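Local coordinates for importin subunit beta-1 (Saccharomyces cerevisiae, PDB 5OWU), which carries proteins into the nucleus as the importin beta subunit, working together with importin alpha, which recognises the classical nuclear localization signal of the cargo, at residues 200-205 with 242-247; 236-241 with 277-282; 247-252 with 286-291; 273-278 with 330-335. All coordinates share one frame; numbering follows the deposited sequence. Where two conformers were deposited one is given.

Contact 1. Residues 200-205 with 242-247; sequences AALNAL and AAAFGC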
# COMPACT_ATOMS: atom_id res chain seq x y z
N ALA A 200 18.09 -12.72 18.09
CA ALA A 200 18.62 -12.88 16.75
C ALA A 200 18.12 -14.16 16.10
O ALA A 200 17.82 -14.19 14.90
CB ALA A 200 20.15 -12.86 16.79
N ALA A 201 18.02 -15.24 16.88
CA ALA A 201 17.55 -16.51 16.34
C ALA A 201 16.09 -16.42 15.92
O ALA A 201 15.73 -16.85 14.82
CB ALA A 201 17.75 -17.63 17.37
N LEU A 202 15.24 -15.85 16.77
CA LEU A 202 13.82 -15.76 16.43
C LEU A 202 13.59 -14.82 15.24
O LEU A 202 12.78 -15.12 14.35
CB LEU A 202 13.03 -15.31 17.66
CG LEU A 202 13.05 -16.33 18.80
CD1 LEU A 202 12.54 -15.71 20.09
CD2 LEU A 202 12.23 -17.55 18.45
N ASN A 203 14.31 -13.70 15.20
CA ASN A 203 14.20 -12.80 14.06
C ASN A 203 14.66 -13.48 12.78
O ASN A 203 14.02 -13.36 11.72
CB ASN A 203 15.01 -11.53 14.33
CG ASN A 203 14.42 -10.68 15.44
OD1 ASN A 203 13.22 -10.72 15.70
ND2 ASN A 203 15.26 -9.89 16.10
N ALA A 204 15.77 -14.21 12.84
CA ALA A 204 16.22 -14.98 11.68
C ALA A 204 15.18 -16.02 11.28
O ALA A 204 14.94 -16.23 10.09
CB ALA A 204 17.56 -15.64 11.99
N LEU A 205 14.57 -16.69 12.25
CA LEU A 205 13.57 -17.70 11.94
C LEU A 205 12.41 -17.09 11.18
O LEU A 205 11.95 -17.62 10.14
CB LEU A 205 13.08 -18.35 13.24
CG LEU A 205 12.06 -19.48 13.10
CD1 LEU A 205 12.63 -20.60 12.24
CD2 LEU A 205 11.65 -20.00 14.48
N ALA A 242 8.16 -10.90 22.37
CA ALA A 242 7.76 -10.13 21.20
C ALA A 242 8.27 -10.78 19.92
O ALA A 242 7.53 -10.94 18.94
CB ALA A 242 8.27 -8.69 21.32
N ALA A 243 9.55 -11.17 19.90
CA ALA A 243 10.10 -11.83 18.73
C ALA A 243 9.36 -13.13 18.42
O ALA A 243 9.02 -13.41 17.26
CB ALA A 243 11.59 -12.09 18.94
N ALA A 244 9.09 -13.93 19.45
CA ALA A 244 8.43 -15.21 19.24
C ALA A 244 7.02 -15.01 18.68
O ALA A 244 6.58 -15.77 17.81
CB ALA A 244 8.40 -16.00 20.54
N PHE A 245 6.31 -13.99 19.16
CA PHE A 245 4.98 -13.70 18.64
C PHE A 245 5.04 -13.18 17.21
O PHE A 245 4.16 -13.49 16.40
CB PHE A 245 4.25 -12.70 19.55
CG PHE A 245 3.35 -13.36 20.55
CD1 PHE A 245 2.12 -13.87 20.17
CD2 PHE A 245 3.73 -13.48 21.88
CE1 PHE A 245 1.29 -14.48 21.09
CE2 PHE A 245 2.90 -14.09 22.81
CZ PHE A 245 1.68 -14.59 22.41
N GLY A 246 6.07 -12.41 16.85
CA GLY A 246 6.27 -12.08 15.45
C GLY A 246 6.38 -13.34 14.60
O GLY A 246 5.74 -13.46 13.54
N CYS A 247 7.17 -14.31 15.07
CA CYS A 247 7.27 -15.60 14.40
C CYS A 247 5.92 -16.27 14.27
O CYS A 247 5.53 -16.74 13.20
CB CYS A 247 8.21 -16.52 15.15
SG CYS A 247 9.89 -16.29 14.75
O HOH W 1 10.75 -12.28 15.05

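Contact 2. Residues 236-241 with 277-282; sequences EDIEVQ and SPNDKV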
# COMPACT_ATOMS: atom_id res chain seq x y z
N GLU A 236 10.43 -15.52 29.89
CA GLU A 236 10.30 -14.45 30.88
C GLU A 236 10.61 -13.09 30.27
O GLU A 236 9.96 -12.09 30.61
CB GLU A 236 11.20 -14.72 32.08
CG GLU A 236 10.86 -15.98 32.87
CD GLU A 236 9.44 -15.97 33.42
OE1 GLU A 236 8.69 -16.94 33.15
OE2 GLU A 236 9.07 -14.99 34.10
N ASP A 237 11.60 -13.02 29.38
CA ASP A 237 12.02 -11.74 28.83
C ASP A 237 11.02 -11.26 27.78
O ASP A 237 10.64 -12.02 26.88
CB ASP A 237 13.41 -11.85 28.22
CG ASP A 237 13.85 -10.57 27.57
OD1 ASP A 237 14.43 -9.72 28.29
OD2 ASP A 237 13.62 -10.40 26.36
N ILE A 238 10.64 -9.99 27.88
CA ILE A 238 9.53 -9.47 27.08
C ILE A 238 9.94 -9.31 25.62
O ILE A 238 9.11 -9.46 24.72
CB ILE A 238 9.01 -8.15 27.68
CG1 ILE A 238 7.72 -7.73 26.98
CG2 ILE A 238 10.08 -7.05 27.59
CD1 ILE A 238 7.06 -6.50 27.58
N GLU A 239 11.20 -8.97 25.35
CA GLU A 239 11.65 -8.86 23.96
C GLU A 239 11.67 -10.22 23.28
O GLU A 239 11.32 -10.34 22.10
CB GLU A 239 13.03 -8.20 23.91
CG GLU A 239 12.99 -6.70 24.17
CD GLU A 239 14.38 -6.11 24.34
OE1 GLU A 239 15.15 -6.09 23.35
OE2 GLU A 239 14.70 -5.66 25.46
N VAL A 240 12.09 -11.26 24.01
CA VAL A 240 12.03 -12.62 23.47
C VAL A 240 10.60 -12.98 23.12
O VAL A 240 10.32 -13.50 22.03
CB VAL A 240 12.64 -13.62 24.48
CG1 VAL A 240 12.34 -15.07 24.07
CG2 VAL A 240 14.13 -13.40 24.58
N GLN A 241 9.66 -12.69 24.03
CA GLN A 241 8.25 -12.92 23.74
C GLN A 241 7.83 -12.19 22.47
O GLN A 241 7.21 -12.78 21.58
CB GLN A 241 7.39 -12.45 24.92
CG GLN A 241 7.47 -13.34 26.15
CD GLN A 241 6.56 -12.86 27.27
OE1 GLN A 241 6.28 -11.67 27.38
NE2 GLN A 241 6.09 -13.79 28.09
N SER A 277 -3.06 -9.79 30.30
CA SER A 277 -1.88 -9.32 31.01
C SER A 277 -2.02 -7.83 31.32
O SER A 277 -2.42 -7.05 30.46
CB SER A 277 -0.62 -9.56 30.19
OG SER A 277 0.49 -8.89 30.76
N PRO A 278 -1.68 -7.40 32.54
CA PRO A 278 -1.65 -5.96 32.83
C PRO A 278 -0.55 -5.21 32.07
O PRO A 278 -0.53 -3.98 32.12
CB PRO A 278 -1.42 -5.90 34.34
CG PRO A 278 -0.77 -7.18 34.69
CD PRO A 278 -1.31 -8.20 33.72
N ASN A 279 0.35 -5.92 31.40
CA ASN A 279 1.38 -5.29 30.58
C ASN A 279 0.84 -5.05 29.18
O ASN A 279 0.46 -6.01 28.49
CB ASN A 279 2.63 -6.17 30.53
CG ASN A 279 3.77 -5.52 29.78
OD1 ASN A 279 3.68 -5.28 28.58
ND2 ASN A 279 4.86 -5.23 30.49
N ASP A 280 0.81 -3.78 28.75
CA ASP A 280 0.18 -3.44 27.48
C ASP A 280 0.91 -4.06 26.30
O ASP A 280 0.28 -4.40 25.29
CB ASP A 280 0.11 -1.92 27.31
CG ASP A 280 -0.80 -1.25 28.32
OD1 ASP A 280 -1.59 -1.96 28.99
OD2 ASP A 280 -0.73 -0.02 28.45
N LYS A 281 2.23 -4.23 26.40
CA LYS A 281 2.99 -4.80 25.28
C LYS A 281 2.65 -6.28 25.08
O LYS A 281 2.43 -6.74 23.95
CB LYS A 281 4.49 -4.60 25.53
CG LYS A 281 5.43 -5.34 24.57
CD LYS A 281 5.74 -4.52 23.33
CE LYS A 281 6.86 -5.16 22.51
NZ LYS A 281 8.16 -5.12 23.23
N VAL A 282 2.61 -7.04 26.18
CA VAL A 282 2.26 -8.46 26.09
C VAL A 282 0.87 -8.63 25.49
O VAL A 282 0.67 -9.33 24.47
CB VAL A 282 2.35 -9.11 27.49
CG1 VAL A 282 2.01 -10.60 27.43
CG2 VAL A 282 3.73 -8.88 28.11

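Contact 3. Residues 247-252 with 286-291; sequences CLCKIM and TVEFWS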
# COMPACT_ATOMS: atom_id res chain seq x y z
N CYS A 247 7.17 -14.31 15.07
CA CYS A 247 7.27 -15.60 14.40
C CYS A 247 5.92 -16.27 14.27
O CYS A 247 5.53 -16.74 13.20
CB CYS A 247 8.21 -16.52 15.15
SG CYS A 247 9.89 -16.29 14.75
N LEU A 248 5.19 -16.35 15.39
CA LEU A 248 3.90 -17.03 15.36
C LEU A 248 2.96 -16.40 14.36
O LEU A 248 2.27 -17.10 13.61
CB LEU A 248 3.26 -17.03 16.75
CG LEU A 248 3.41 -18.25 17.65
CD1 LEU A 248 2.58 -18.03 18.91
CD2 LEU A 248 3.00 -19.54 16.95
N CYS A 249 2.91 -15.06 14.31
CA CYS A 249 1.99 -14.41 13.39
C CYS A 249 2.37 -14.71 11.95
O CYS A 249 1.50 -15.01 11.11
CB CYS A 249 1.97 -12.90 13.63
SG CYS A 249 1.22 -12.41 15.20
N LYS A 250 3.67 -14.63 11.64
CA LYS A 250 4.10 -14.91 10.28
C LYS A 250 3.81 -16.36 9.90
O LYS A 250 3.39 -16.66 8.77
CB LYS A 250 5.58 -14.59 10.13
CG LYS A 250 5.91 -13.88 8.83
CD LYS A 250 7.35 -14.10 8.38
CE LYS A 250 7.65 -13.35 7.09
NZ LYS A 250 6.72 -13.74 5.99
N ILE A 251 4.02 -17.28 10.84
CA ILE A 251 3.71 -18.69 10.60
C ILE A 251 2.22 -18.87 10.34
O ILE A 251 1.82 -19.67 9.49
CB ILE A 251 4.17 -19.57 11.77
CG1 ILE A 251 5.70 -19.63 11.81
CG2 ILE A 251 3.59 -20.98 11.65
CD1 ILE A 251 6.27 -20.18 13.11
N MET A 252 1.37 -18.19 11.11
CA MET A 252 -0.06 -18.31 10.88
C MET A 252 -0.42 -17.83 9.49
O MET A 252 -1.19 -18.49 8.77
CB MET A 252 -0.82 -17.53 11.96
CG MET A 252 -2.34 -17.48 11.78
SD MET A 252 -3.18 -19.05 12.04
CE MET A 252 -2.78 -19.36 13.77
N THR A 286 -0.71 -10.58 21.94
CA THR A 286 -1.80 -11.54 21.71
C THR A 286 -2.83 -10.96 20.75
O THR A 286 -3.34 -11.67 19.86
CB THR A 286 -2.46 -11.93 23.04
OG1 THR A 286 -3.24 -10.83 23.54
CG2 THR A 286 -1.43 -12.32 24.07
N VAL A 287 -3.12 -9.67 20.89
CA VAL A 287 -4.07 -9.03 19.99
C VAL A 287 -3.61 -9.18 18.55
O VAL A 287 -4.39 -9.58 17.68
CB VAL A 287 -4.26 -7.55 20.38
CG1 VAL A 287 -5.12 -6.82 19.35
CG2 VAL A 287 -4.90 -7.45 21.75
N GLU A 288 -2.34 -8.87 18.28
CA GLU A 288 -1.84 -8.97 16.92
C GLU A 288 -1.98 -10.39 16.39
O GLU A 288 -2.28 -10.60 15.21
CB GLU A 288 -0.38 -8.51 16.84
CG GLU A 288 0.25 -8.70 15.46
CD GLU A 288 -0.49 -7.96 14.36
OE1 GLU A 288 -1.19 -6.97 14.67
OE2 GLU A 288 -0.38 -8.38 13.18
N PHE A 289 -1.76 -11.39 17.25
CA PHE A 289 -1.96 -12.77 16.82
C PHE A 289 -3.40 -13.01 16.35
O PHE A 289 -3.64 -13.61 15.29
CB PHE A 289 -1.61 -13.71 17.97
CG PHE A 289 -1.69 -15.16 17.60
CD1 PHE A 289 -0.81 -15.68 16.68
CD2 PHE A 289 -2.65 -15.99 18.15
CE1 PHE A 289 -0.87 -17.01 16.32
CE2 PHE A 289 -2.71 -17.33 17.79
CZ PHE A 289 -1.82 -17.83 16.87
N TRP A 290 -4.38 -12.55 17.13
CA TRP A 290 -5.75 -12.83 16.73
C TRP A 290 -6.16 -11.99 15.52
O TRP A 290 -6.95 -12.46 14.69
CB TRP A 290 -6.69 -12.64 17.92
CG TRP A 290 -6.66 -13.86 18.78
CD1 TRP A 290 -5.92 -14.05 19.91
CD2 TRP A 290 -7.36 -15.08 18.54
NE1 TRP A 290 -6.13 -15.32 20.39
CE2 TRP A 290 -7.00 -15.98 19.57
CE3 TRP A 290 -8.25 -15.51 17.55
CZ2 TRP A 290 -7.52 -17.26 19.65
CZ3 TRP A 290 -8.76 -16.79 17.62
CH2 TRP A 290 -8.39 -17.65 18.67
N SER A 291 -5.60 -10.78 15.37
CA SER A 291 -5.84 -10.02 14.16
C SER A 291 -5.29 -10.75 12.94
O SER A 291 -5.93 -10.76 11.88
CB SER A 291 -5.23 -8.62 14.27
OG SER A 291 -5.97 -7.81 15.18

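Contact 4. Residues 273-278 with 330-335; sequences ATMKSP and LNLLTR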
# COMPACT_ATOMS: atom_id res chain seq x y z
N ALA A 273 -5.11 -16.42 27.44
CA ALA A 273 -4.67 -16.13 28.80
C ALA A 273 -3.88 -14.83 28.85
O ALA A 273 -4.17 -13.95 29.67
CB ALA A 273 -3.83 -17.29 29.33
N THR A 274 -2.89 -14.69 27.97
CA THR A 274 -2.05 -13.50 28.03
C THR A 274 -2.74 -12.24 27.51
O THR A 274 -2.23 -11.14 27.76
CB THR A 274 -0.74 -13.73 27.27
OG1 THR A 274 -1.02 -14.38 26.03
CG2 THR A 274 0.20 -14.60 28.11
N MET A 275 -3.88 -12.35 26.83
CA MET A 275 -4.59 -11.14 26.44
C MET A 275 -5.05 -10.32 27.64
O MET A 275 -5.42 -9.15 27.48
CB MET A 275 -5.80 -11.47 25.57
CG MET A 275 -6.33 -10.27 24.81
SD MET A 275 -7.52 -10.69 23.54
CE MET A 275 -6.50 -11.58 22.38
N LYS A 276 -5.06 -10.90 28.84
CA LYS A 276 -5.45 -10.19 30.04
C LYS A 276 -4.26 -9.66 30.82
O LYS A 276 -4.45 -9.11 31.92
CB LYS A 276 -6.29 -11.11 30.95
CG LYS A 276 -7.54 -11.66 30.26
CD LYS A 276 -8.60 -12.11 31.25
CE LYS A 276 -8.13 -13.27 32.11
NZ LYS A 276 -7.71 -14.44 31.30
N SER A 277 -3.06 -9.79 30.30
CA SER A 277 -1.88 -9.32 31.01
C SER A 277 -2.02 -7.83 31.32
O SER A 277 -2.42 -7.05 30.46
CB SER A 277 -0.62 -9.56 30.19
OG SER A 277 0.49 -8.89 30.76
N PRO A 278 -1.68 -7.40 32.54
CA PRO A 278 -1.65 -5.96 32.83
C PRO A 278 -0.55 -5.21 32.07
O PRO A 278 -0.53 -3.98 32.12
CB PRO A 278 -1.42 -5.90 34.34
CG PRO A 278 -0.77 -7.18 34.69
CD PRO A 278 -1.31 -8.20 33.72
N LEU A 330 -12.47 -6.39 24.52
CA LEU A 330 -13.28 -5.31 25.06
C LEU A 330 -12.64 -4.72 26.30
O LEU A 330 -12.52 -3.50 26.44
CB LEU A 330 -14.69 -5.84 25.35
CG LEU A 330 -15.47 -6.21 24.09
CD1 LEU A 330 -16.72 -7.03 24.42
CD2 LEU A 330 -15.85 -4.96 23.31
N ASN A 331 -12.17 -5.59 27.20
CA ASN A 331 -11.48 -5.09 28.40
C ASN A 331 -10.25 -4.27 28.03
O ASN A 331 -9.92 -3.31 28.74
CB ASN A 331 -11.09 -6.25 29.31
CG ASN A 331 -10.31 -5.79 30.53
OD1 ASN A 331 -10.86 -5.15 31.42
ND2 ASN A 331 -9.02 -6.11 30.56
N LEU A 332 -9.56 -4.62 26.95
CA LEU A 332 -8.39 -3.84 26.56
C LEU A 332 -8.77 -2.46 26.07
O LEU A 332 -7.92 -1.56 26.07
CB LEU A 332 -7.60 -4.57 25.47
CG LEU A 332 -6.90 -5.86 25.89
CD1 LEU A 332 -6.27 -6.53 24.67
CD2 LEU A 332 -5.85 -5.60 26.97
N LEU A 333 -10.02 -2.26 25.65
CA LEU A 333 -10.41 -0.93 25.17
C LEU A 333 -10.30 0.16 26.24
O LEU A 333 -10.23 1.35 25.88
CB LEU A 333 -11.84 -0.96 24.64
CG LEU A 333 -12.08 -1.84 23.41
CD1 LEU A 333 -13.54 -1.82 23.02
CD2 LEU A 333 -11.21 -1.40 22.24
N THR A 334 -10.28 -0.18 27.53
CA THR A 334 -10.23 0.83 28.58
C THR A 334 -8.81 1.21 28.97
O THR A 334 -8.61 1.82 30.03
CB THR A 334 -10.99 0.35 29.82
OG1 THR A 334 -10.39 -0.86 30.32
CG2 THR A 334 -12.45 0.11 29.50
N ARG A 335 -7.82 0.88 28.15
CA ARG A 335 -6.44 1.27 28.39
C ARG A 335 -6.00 2.40 27.45
O ARG A 335 -4.88 2.39 26.93
CB ARG A 335 -5.52 0.06 28.25
CG ARG A 335 -5.85 -1.07 29.21
CD ARG A 335 -4.82 -2.19 29.12
NE ARG A 335 -5.22 -3.38 29.86
CZ ARG A 335 -4.44 -4.44 30.05
NH1 ARG A 335 -3.21 -4.46 29.55
NH2 ARG A 335 -4.89 -5.49 30.72
O HOH W 2 -8.03 -8.40 28.46

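Contact 1. Residues 200-205 with 242-247
Leu202 holds CG beside its backbone N and anti to its carbonyl carbon (chi1 -66°), with CD1 extended onward (chi2 167°), which lays the branch against Ala243 and Ala244 of the next repeat. This is the side-by-side stacking of successive repeats in a HEAT solenoid: helix 195-208 of HEAT 5 and helix 238-255 of HEAT 6 run nearly parallel, their short axes 8.7 Å apart at closest and inclined by 15°. Small residues permit the approach, the CA atoms of Leu202 and Ala243 standing 5.9 Å apart. Leu202 CB meets Ala243 CB at 3.8 Å. Its CD1 passes beyond that methyl to lie 3.9 Å from Ala244 N and 4.2 Å from Ala244 CB. One turn along from Ala243, the Cys247 thiol points back at helix 195-208, 4.1 Å from Leu205 CB, although Cys247 was modelled in two conformers and the exact place of its sulfur is doubtful. Leu205 also packs on Leu225 of helix 219-233 and Leu181 of helix 177-188, tying this pair of helices to the partner helix of each repeat. At exposed Asn203 the contact turns polar. Its side chain starts away from helix 238-255, but the amide oxygen returns: one water donates both its hydrogens across the gap, to Asn203 OD1 at 3.0 Å and to Ala243 O at 3.0 Å.

Contact 2. Residues 236-241 with 277-282
The flat amide of Asn279 receives the tip of Ile238: CD1 approaches it obliquely, 3.7 Å from Asn279 OD1 and 3.9 Å from Asn279 ND2, the two side chains meeting tip to tip. Asn279 is the N-cap residue of helix 280-306; its OD1 accepts from Val282 N at 3.2 Å, a donor tilted 32° from the carbonyl plane, and weakly from Lys281 N. CG anti to the backbone N (chi1 -176°) is carried toward the start of the helix, and the amide both caps it and touches Ile238. The Ser277 hydroxyl accepts from Asn279 N in an ST turn just ahead of the cap. Ile238 CD1 also rests 3.6 Å from Lys281 CG, on the aliphatic part of the lysine. The amide oxygen of Gln241, OE1, touches Val282 CG2 at 3.8 Å. The Asp237 carboxylate caps helix 238-255 by taking Val240 N on the anti lone pair of OD2, at 2.9 Å, while its OD1 forms a salt bridge with Lys195 of helix 195-208. The contact joins, at the surface, the N-terminal ends of the second helices of successive repeats, 238-255 of HEAT 6 and 280-306 of HEAT 7, with Met285 lying against Ile238 and Gln241.

Contact 3. Residues 247-252 with 286-291
Phe289 pushes its ring into a hollow on helix 238-255 lined by Leu248, Cys249 and Met252. CG anti to the backbone N (chi1 -176°) starts the ring toward that helix. Its leading edge enters beside Leu248, whose CB is 4.2 Å from Phe289 CE1. Met252 closes the far end: its chain, bent at both chi2 and chi3, crosses the phenylalanine at about a right angle and sets CE 3.6 Å from Phe289 CZ. In return, the Cys249 sulfur is the bump that fills the groove at the root of the ring, where SG is 3.6 Å from Phe289 CA and 3.8 Å from Glu288 CG. It lies at the ring's edge, 5.5 Å from the centroid and 84° off the normal, a sulfur-aromatic contact. The two short helix segments run 4° from parallel, their axes 9.4 Å apart. Met263 of helix 260-274 touches both Met252 and Phe289, bringing the first helix of HEAT 7 into the same core. With no hydrogen bond between the segments, HEAT 6 and HEAT 7 are held here by apolar and sulfur contacts of weak directionality, which probably depend on the fit of the surfaces more than on precise angles.

Contact 4. Residues 273-278 with 330-335
Two type I beta turns, Thr274 to Ser277 and Leu332 to Arg335, meet where helix 260-274 of HEAT 7 and helix 317-332 of HEAT 8 give way to loops. Arg335, last residue of its turn, reaches across to the other. Its chain is extended from CG to NE (chi3 -171° at the NE end) and presents the guanidinium end-on, both terminal nitrogens gripping one oxygen: Arg335 NH1 donates to Ser277 O at 2.9 Å, and Arg335 NH2 to the same Ser277 O at 2.9 Å. The oxygen lies in the guanidinium plane, but the two bonds differ at the acceptor. NH1 arrives in the carbonyl plane with a C=O...N angle of 153°, whereas NH2 sits 48° above that plane. Leu332 CD2 covers one face of the guanidinium, 3.6 Å above its centre. The same leucine also faces the opposing turn: its CD1 packs 3.7 Å from Met275 CG, the two side chains crossing at about a right angle, and its CD2 is 3.6 Å from Met275 O. That carbonyl is not left to apolar neighbours, for a water donates to Met275 O at 2.9 Å and accepts from Asn331 ND2 at 3.3 Å. NH1 has a second partner in Asp280 OD1, a salt bridge to the start of helix 280-306 that probably helps to balance the arginine charge. Met275 also packs against Trp290, and Leu332 against Val347 and Ala351; the paired turns thus touch the second helix of each repeat, 280-306 and 347-362.

Overall arrangement
Contacts 1 and 3 are the buried pair, stacking the second helices of HEAT 5, 6 and 7; both use helix 238-255 and share Cys247, which turns toward HEAT 5. Contact 2 holds the same two helices as contact 3 but at their N-terminal starts on the surface, where an isoleucine tip on a capping amide and a lysine chain replaces aromatic and sulfur packing. Contact 4, partly buried, joins the turns at the C-terminal ends of the first helices of HEAT 7 and 8 and brings the direct hydrogen bonds the other three lack. It shares Ser277 and Pro278 with contact 2, and the Asp280–Arg335 salt bridge links them; Val287 on Leu332 connects contacts 3 and 4.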